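Local coordinates for protein glycoside hydrolase (Streptococcus pneumoniae serotype 4, PDB 6ORH) that probably hydrolyses alpha-L-fucosidic linkages in host-derived glycans, as a family 29 glycoside hydrolase with an appended F5/8 type C domain, at residues 380-384 / 440-444; 220-224 / 411-417. The protein carries 2 engineered substitutions. One frame throughout, in Å; residues are numbered along the deposited sequence.

Interaction 1. Residues 380-384 / 440-444; sequences ELRED and PLLTK
The ends of two strands, 378-382 and 441-448, run roughly antiparallel, their end-to-end directions 137° apart, with E383 and L442 closest across the gap (CA to CA 4.4 Å). Two backbone hydrogen bonds hold them. T443 N donates to R382 O at 2.8 Å, and R382 N gives a longer bond to K444 O at 3.3 Å. Each carbonyl also takes a CA-H...O contact, from L442 CA to R382 O (3.1 Å) and from L381 CA to K444 O (3.5 Å). T443, at phi/psi -101/-16, kinks its chain; its p rotamer puts OG1 3.3 Å from R382 CB. This is one sheet of the F5/8 type C beta-sandwich: L381 and L442 face F394 and I391 of the opposing sheet, while T443 is, with S354 and D349, a ligand of a calcium site seen for this protein, though no ion is bound to this chain.

On the other face, E380 (chi1 t, chi2 t) anchors a salt-bridge network. Its OE2 accepts from the fully extended K444 NZ at 2.7 Å, from R382 NE at 2.7 Å and, weakly, from R382 NH2 at 3.3 Å; OE1 is taken by Y448. The shared carboxylate offsets the like charges of R382 NH2 and K444 NZ, 3.5 Å apart. Back on the side of L381 and L442, the E383 carboxylate receives the backbone amides of G414 at OE1 and of R390 and I391 at OE2. Water 1 lies 2.6 Å from E383 OE2 and accepts from L441 N at 2.9 Å. D384 OD1 takes K386 N.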
# COMPACT_ATOMS: atom_id res chain seq x y z
N GLU A 380 -9.94 -7.31 12.22
CA GLU A 380 -10.01 -8.43 11.27
C GLU A 380 -11.45 -8.59 10.79
O GLU A 380 -12.40 -8.60 11.59
CB GLU A 380 -9.50 -9.72 11.93
CG GLU A 380 -9.72 -10.96 11.03
CD GLU A 380 -9.32 -12.26 11.71
OE1 GLU A 380 -8.41 -12.23 12.55
OE2 GLU A 380 -9.91 -13.32 11.37
N LEU A 381 -11.65 -8.73 9.47
CA LEU A 381 -12.95 -9.00 8.87
C LEU A 381 -12.78 -10.26 8.01
O LEU A 381 -11.70 -10.44 7.42
CB LEU A 381 -13.33 -7.83 7.95
CG LEU A 381 -13.36 -6.42 8.57
CD1 LEU A 381 -13.71 -5.39 7.49
CD2 LEU A 381 -14.36 -6.35 9.71
N ARG A 382 -13.82 -11.08 7.89
CA ARG A 382 -13.76 -12.23 6.98
C ARG A 382 -15.07 -12.36 6.20
O ARG A 382 -16.18 -12.25 6.76
CB ARG A 382 -13.59 -13.55 7.73
CG ARG A 382 -12.29 -13.65 8.53
CD ARG A 382 -12.03 -15.11 8.88
NE ARG A 382 -10.88 -15.24 9.76
CZ ARG A 382 -10.30 -16.42 10.02
NH1 ARG A 382 -10.78 -17.51 9.45
NH2 ARG A 382 -9.26 -16.49 10.82
N GLU A 383 -14.94 -12.62 4.90
CA GLU A 383 -16.09 -12.94 4.07
C GLU A 383 -16.41 -14.42 4.15
O GLU A 383 -15.69 -15.19 4.77
CB GLU A 383 -15.88 -12.56 2.60
CG GLU A 383 -16.08 -11.09 2.38
CD GLU A 383 -15.93 -10.68 0.92
OE1 GLU A 383 -14.77 -10.58 0.46
OE2 GLU A 383 -16.97 -10.36 0.30
N ASP A 384 -17.53 -14.83 3.54
CA ASP A 384 -17.79 -16.25 3.43
C ASP A 384 -17.57 -16.69 1.98
O ASP A 384 -18.47 -16.59 1.16
CB ASP A 384 -19.22 -16.61 3.88
CG ASP A 384 -19.54 -18.10 3.79
OD1 ASP A 384 -18.68 -18.91 3.35
OD2 ASP A 384 -20.69 -18.44 4.13
N PRO A 440 -23.54 -8.30 0.84
CA PRO A 440 -22.36 -8.72 1.60
C PRO A 440 -22.68 -9.74 2.69
O PRO A 440 -23.76 -9.67 3.29
CB PRO A 440 -21.79 -7.43 2.20
CG PRO A 440 -22.94 -6.41 2.15
CD PRO A 440 -23.88 -6.89 1.06
N LEU A 441 -21.72 -10.66 2.89
CA LEU A 441 -21.68 -11.57 4.03
C LEU A 441 -20.35 -11.36 4.76
O LEU A 441 -19.29 -11.21 4.13
CB LEU A 441 -21.76 -13.03 3.59
CG LEU A 441 -23.05 -13.44 2.89
CD1 LEU A 441 -22.82 -13.44 1.38
CD2 LEU A 441 -23.47 -14.84 3.35
N LEU A 442 -20.40 -11.44 6.09
CA LEU A 442 -19.17 -11.51 6.87
C LEU A 442 -19.37 -12.60 7.91
O LEU A 442 -20.50 -12.75 8.41
CB LEU A 442 -18.90 -10.18 7.59
CG LEU A 442 -18.50 -8.97 6.73
CD1 LEU A 442 -18.43 -7.75 7.63
CD2 LEU A 442 -17.14 -9.21 6.07
N THR A 443 -18.30 -13.32 8.24
CA THR A 443 -18.38 -14.42 9.20
C THR A 443 -17.89 -14.00 10.58
O THR A 443 -18.17 -14.69 11.57
CB THR A 443 -17.60 -15.65 8.74
OG1 THR A 443 -16.19 -15.36 8.66
CG2 THR A 443 -18.10 -16.18 7.41
N LYS A 444 -17.16 -12.89 10.66
CA LYS A 444 -16.42 -12.56 11.86
C LYS A 444 -15.92 -11.12 11.76
O LYS A 444 -15.51 -10.65 10.67
CB LYS A 444 -15.18 -13.46 11.93
CG LYS A 444 -14.31 -13.36 13.18
CD LYS A 444 -13.08 -14.22 12.91
CE LYS A 444 -11.87 -13.86 13.74
NZ LYS A 444 -10.77 -14.78 13.43
O HOH W 1 -19.27 -10.97 1.29

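Interaction 2. Residues 220-224 / 411-417; sequences GDPLW and HTVGYKR
T412, D221 and H411 carry this contact between two irregular loops, where P222 CA and H411 CA approach to 5.0 Å. D221, before cis P222, sends its t side chain across: OD2 accepts H411 N at 3.1 Å, with a weaker bond from T412 N to OD1 at 3.4 Å. R417 adds a salt bridge to this carboxylate, NH1 to OD1 2.9 Å and NH2 to OD2 3.0 Å, both weak as hydrogen bonds, and NH1 holds T412 O at 2.9 Å. In its p rotamer T412 accepts L223 N on OG1 at 2.9 Å and lays CG2 in CH-pi contact 3.9 Å from the centroid of the W224 six-membered ring. P222 CD lies 3.8 Å over the H411 ring centroid; H411 NE2 bonds to H243 of the second subunit. G414 (phi/psi 80/-152) turns the loop. Loop 220-224 leads from strand 209-211 to strand 226-227 of the TIM-barrel catalytic domain, against helix 238-243; 411-416 joins strands 403-410 and 417-426 of the two sandwich sheets, packing Y415 on helix 13-21.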
# COMPACT_ATOMS: atom_id res chain seq x y z
N GLY A 220 -1.79 -6.96 -3.43
CA GLY A 220 -2.40 -5.64 -3.62
C GLY A 220 -3.67 -5.44 -2.78
O GLY A 220 -4.24 -6.37 -2.18
N ASP A 221 -4.09 -4.16 -2.74
CA ASP A 221 -5.43 -3.81 -2.30
C ASP A 221 -6.01 -2.97 -3.42
O ASP A 221 -5.50 -1.87 -3.67
CB ASP A 221 -5.41 -3.11 -0.94
CG ASP A 221 -6.79 -3.00 -0.29
OD1 ASP A 221 -7.62 -3.89 -0.53
OD2 ASP A 221 -7.00 -2.05 0.48
N PRO A 222 -7.01 -3.44 -4.17
CA PRO A 222 -7.76 -4.66 -3.87
C PRO A 222 -6.97 -5.94 -4.17
O PRO A 222 -6.04 -5.91 -4.97
CB PRO A 222 -8.94 -4.62 -4.87
CG PRO A 222 -8.42 -3.77 -6.03
CD PRO A 222 -7.55 -2.75 -5.35
N LEU A 223 -7.35 -7.03 -3.49
CA LEU A 223 -6.95 -8.37 -3.94
C LEU A 223 -8.21 -9.19 -4.20
O LEU A 223 -8.83 -9.70 -3.25
CB LEU A 223 -6.02 -9.08 -2.94
CG LEU A 223 -5.69 -10.54 -3.36
CD1 LEU A 223 -4.92 -10.59 -4.69
CD2 LEU A 223 -4.95 -11.32 -2.26
N TRP A 224 -8.57 -9.31 -5.48
CA TRP A 224 -9.58 -10.26 -5.92
C TRP A 224 -8.90 -11.61 -6.16
O TRP A 224 -7.92 -11.69 -6.92
CB TRP A 224 -10.24 -9.75 -7.21
CG TRP A 224 -10.94 -8.44 -7.01
CD1 TRP A 224 -10.52 -7.16 -7.31
CD2 TRP A 224 -12.25 -8.30 -6.42
NE1 TRP A 224 -11.48 -6.24 -6.94
CE2 TRP A 224 -12.54 -6.93 -6.41
CE3 TRP A 224 -13.16 -9.24 -5.89
CZ2 TRP A 224 -13.73 -6.44 -5.86
CZ3 TRP A 224 -14.36 -8.76 -5.39
CH2 TRP A 224 -14.63 -7.38 -5.39
N HIS A 411 -10.12 -1.81 0.21
CA HIS A 411 -10.94 -2.27 -0.89
C HIS A 411 -11.60 -3.59 -0.53
O HIS A 411 -12.77 -3.62 -0.10
CB HIS A 411 -10.08 -2.41 -2.17
CG HIS A 411 -9.55 -1.12 -2.70
ND1 HIS A 411 -10.04 -0.55 -3.86
CD2 HIS A 411 -8.56 -0.32 -2.27
CE1 HIS A 411 -9.37 0.56 -4.11
NE2 HIS A 411 -8.47 0.73 -3.15
N THR A 412 -10.87 -4.71 -0.73
CA THR A 412 -11.41 -6.05 -0.54
C THR A 412 -11.28 -6.51 0.91
O THR A 412 -10.52 -5.97 1.73
CB THR A 412 -10.69 -7.04 -1.47
OG1 THR A 412 -9.28 -6.78 -1.35
CG2 THR A 412 -11.10 -6.85 -2.92
N VAL A 413 -12.05 -7.56 1.21
CA VAL A 413 -11.92 -8.29 2.45
C VAL A 413 -11.35 -9.67 2.11
O VAL A 413 -10.22 -9.98 2.51
CB VAL A 413 -13.29 -8.35 3.17
CG1 VAL A 413 -13.24 -9.30 4.37
CG2 VAL A 413 -13.71 -6.96 3.67
N GLY A 414 -12.11 -10.50 1.39
CA GLY A 414 -11.63 -11.82 1.02
C GLY A 414 -11.77 -12.83 2.17
O GLY A 414 -12.61 -12.66 3.06
N TYR A 415 -10.89 -13.85 2.18
CA TYR A 415 -10.96 -14.87 3.20
C TYR A 415 -10.74 -14.25 4.59
O TYR A 415 -11.36 -14.64 5.59
CB TYR A 415 -9.86 -15.91 2.96
CG TYR A 415 -10.03 -17.11 3.85
CD1 TYR A 415 -10.89 -18.13 3.47
CD2 TYR A 415 -9.35 -17.18 5.05
CE1 TYR A 415 -11.09 -19.23 4.31
CE2 TYR A 415 -9.54 -18.27 5.90
CZ TYR A 415 -10.42 -19.27 5.52
OH TYR A 415 -10.60 -20.40 6.28
N LYS A 416 -9.79 -13.31 4.64
CA LYS A 416 -9.42 -12.68 5.89
C LYS A 416 -8.67 -11.40 5.57
O LYS A 416 -7.72 -11.41 4.80
CB LYS A 416 -8.48 -13.62 6.66
CG LYS A 416 -7.78 -13.02 7.87
CD LYS A 416 -7.07 -14.13 8.65
CE LYS A 416 -6.15 -13.62 9.74
NZ LYS A 416 -5.55 -14.76 10.49
N ARG A 417 -9.09 -10.30 6.21
CA ARG A 417 -8.43 -9.02 6.02
C ARG A 417 -8.07 -8.49 7.41
O ARG A 417 -8.95 -8.40 8.28
CB ARG A 417 -9.40 -8.02 5.35
CG ARG A 417 -8.87 -6.61 5.13
CD ARG A 417 -7.75 -6.61 4.09
NE ARG A 417 -6.99 -5.37 4.03
CZ ARG A 417 -7.16 -4.42 3.12
NH1 ARG A 417 -8.16 -4.45 2.23
NH2 ARG A 417 -6.33 -3.38 3.14

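The segments alternate along the chain, in the order 220-224, 380-384, 411-417, 440-444, and the two contacts' centres are 11 Å apart. Interaction 1 joins neighbouring strands within one sheet of the F5/8 type C sandwich; interaction 2 ties the barrel to the loop between the two sandwich sheets. Strand 378-382 lies between strands 441-448 and 417-426, so the contacts meet directly: L381 O is 2.9 Å from R417 N, and E383 OE1 is 2.8 Å from G414 N, both hydrogen bonds. Contacts therefore link the barrel, through 411-417, to the sheet that carries T443 of the calcium site.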